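Local coordinates for protein ficolin-3 (Homo sapiens, PDB 2J5Z) that binds galactose through its fibrinogen-like domain and probably recognises carbohydrates on microbial surfaces as a lectin of innate immunity, at residues A[61-64]-A[65-69]. Residues are numbered along the deposited sequence; the frame is centred on the assembly and turned at random.
Sequences GSVD and FFRSW
Asp64 accepts a hydrogen bond from the backbone N-H of Phe66 two residues on. Phe66 N donates to Asp64 OD1 at 2.9 Å, with an N-H...O angle of 155°, and the donor stands above the carboxylate plane, 44° out of it. With CG anti to the backbone N (chi1 -173°), the acid lies beside its own carbonyl carbon. A water joins its other oxygen, OD2, to Phe66 O. Arg67 folds back on the same residue. Its chain is bent at chi2, which brings Arg67 NE to 2.7 Å from Asp64 O in a weak, poorly aligned bond. A second water accepts from Asp64 N and, weakly, from Arg67 NH2. Val63 CG1 packs 3.7 Å from Arg67 NH2 and 3.8 Å from Phe65 CE1, while Val63 O lies at the edge of the Phe65 ring, in its plane. Further out, Arg67 NH1 forms a salt bridge with Asp46 of a neighbouring subunit. Phe76 meets the Phe65 ring edge-to-face, and His172 stacks on Phe66. Phe66 centres an inverse gamma turn, closed by a weak bond from Arg67 N to Phe65 O, in the loop joining strand 52-58 to helix 69-74 of the fibrinogen-like domain.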
loop_
_atom_site.group_PDB
_atom_site.type_symbol
_atom_site.label_atom_id
_atom_site.label_comp_id
_atom_site.label_asym_id
_atom_site.label_seq_id
_atom_site.Cartn_x
_atom_site.Cartn_y
_atom_site.Cartn_z
ATOM N N GLY A 61 -9.210 -8.298 -9.936
ATOM C CA GLY A 61 -10.055 -9.441 -9.642
ATOM C C GLY A 61 -9.626 -10.224 -8.413
ATOM O O GLY A 61 -10.046 -11.368 -8.221
ATOM N N SER A 62 -8.800 -9.602 -7.572
ATOM C CA SER A 62 -8.317 -10.257 -6.363
ATOM C C SER A 62 -9.402 -10.376 -5.288
ATOM O O SER A 62 -9.357 -11.277 -4.457
ATOM C CB SER A 62 -7.073 -9.544 -5.815
ATOM O OG SER A 62 -7.351 -8.204 -5.441
ATOM N N VAL A 63 -10.392 -9.487 -5.320
ATOM C CA VAL A 63 -11.432 -9.481 -4.299
ATOM C C VAL A 63 -12.787 -9.921 -4.858
ATOM O O VAL A 63 -13.178 -9.497 -5.944
ATOM C CB VAL A 63 -11.588 -8.065 -3.696
ATOM C CG1 VAL A 63 -12.786 -8.005 -2.748
ATOM C CG2 VAL A 63 -10.318 -7.651 -2.975
ATOM N N ASP A 64 -13.511 -10.744 -4.104
ATOM C CA ASP A 64 -14.823 -11.237 -4.538
ATOM C C ASP A 64 -15.880 -10.170 -4.269
ATOM O O ASP A 64 -16.040 -9.715 -3.130
ATOM C CB ASP A 64 -15.155 -12.521 -3.779
ATOM C CG ASP A 64 -16.419 -13.210 -4.269
ATOM O OD1 ASP A 64 -17.118 -12.682 -5.158
ATOM O OD2 ASP A 64 -16.724 -14.297 -3.720
ATOM N N PHE A 65 -16.577 -9.743 -5.316
ATOM C CA PHE A 65 -17.601 -8.709 -5.148
ATOM C C PHE A 65 -19.016 -9.304 -5.087
ATOM O O PHE A 65 -19.987 -8.577 -4.893
ATOM C CB PHE A 65 -17.489 -7.614 -6.237
ATOM C CG PHE A 65 -16.546 -6.488 -5.873
ATOM C CD1 PHE A 65 -15.185 -6.721 -5.756
ATOM C CD2 PHE A 65 -17.023 -5.192 -5.643
ATOM C CE1 PHE A 65 -14.310 -5.703 -5.414
ATOM C CE2 PHE A 65 -16.144 -4.156 -5.298
ATOM C CZ PHE A 65 -14.787 -4.407 -5.194
ATOM N N PHE A 66 -19.135 -10.623 -5.240
ATOM C CA PHE A 66 -20.455 -11.247 -5.130
ATOM C C PHE A 66 -20.782 -11.469 -3.652
ATOM O O PHE A 66 -20.685 -12.587 -3.132
ATOM C CB PHE A 66 -20.540 -12.557 -5.936
ATOM C CG PHE A 66 -21.939 -13.104 -6.054
ATOM C CD1 PHE A 66 -22.962 -12.314 -6.561
ATOM C CD2 PHE A 66 -22.235 -14.407 -5.663
ATOM C CE1 PHE A 66 -24.254 -12.815 -6.669
ATOM C CE2 PHE A 66 -23.521 -14.909 -5.767
ATOM C CZ PHE A 66 -24.531 -14.116 -6.270
ATOM N N ARG A 67 -21.143 -10.390 -2.966
ATOM C CA ARG A 67 -21.308 -10.430 -1.524
ATOM C C ARG A 67 -22.695 -10.017 -1.071
ATOM O O ARG A 67 -23.484 -9.454 -1.840
ATOM C CB ARG A 67 -20.278 -9.524 -0.847
ATOM C CG ARG A 67 -18.857 -9.740 -1.303
ATOM C CD ARG A 67 -18.105 -10.701 -0.399
ATOM N NE ARG A 67 -16.676 -10.604 -0.680
ATOM C CZ ARG A 67 -15.748 -10.189 0.171
ATOM N NH1 ARG A 67 -16.062 -9.850 1.423
ATOM N NH2 ARG A 67 -14.484 -10.149 -0.233
ATOM N N SER A 68 -22.956 -10.265 0.205
ATOM C CA SER A 68 -24.274 -10.168 0.785
ATOM C C SER A 68 -24.603 -8.748 1.196
ATOM O O SER A 68 -23.733 -7.871 1.197
ATOM C CB SER A 68 -24.331 -11.033 2.028
ATOM O OG SER A 68 -23.451 -10.498 3.001
ATOM N N TRP A 69 -25.862 -8.554 1.571
ATOM C CA TRP A 69 -26.354 -7.271 2.048
ATOM C C TRP A 69 -25.464 -6.709 3.144
ATOM O O TRP A 69 -25.084 -5.528 3.102
ATOM C CB TRP A 69 -27.797 -7.420 2.564
ATOM C CG TRP A 69 -28.380 -6.134 2.982
ATOM C CD1 TRP A 69 -28.477 -5.648 4.249
ATOM C CD2 TRP A 69 -28.932 -5.141 2.122
ATOM N NE1 TRP A 69 -29.055 -4.399 4.228
ATOM C CE2 TRP A 69 -29.345 -4.068 2.932
ATOM C CE3 TRP A 69 -29.107 -5.048 0.739
ATOM C CZ2 TRP A 69 -29.934 -2.918 2.403
ATOM C CZ3 TRP A 69 -29.696 -3.908 0.220
ATOM C CH2 TRP A 69 -30.097 -2.864 1.043
HETATM O O HOH W 1 -12.542 -11.887 -1.666
HETATM O O HOH W 2 -19.103 -15.117 -3.747
#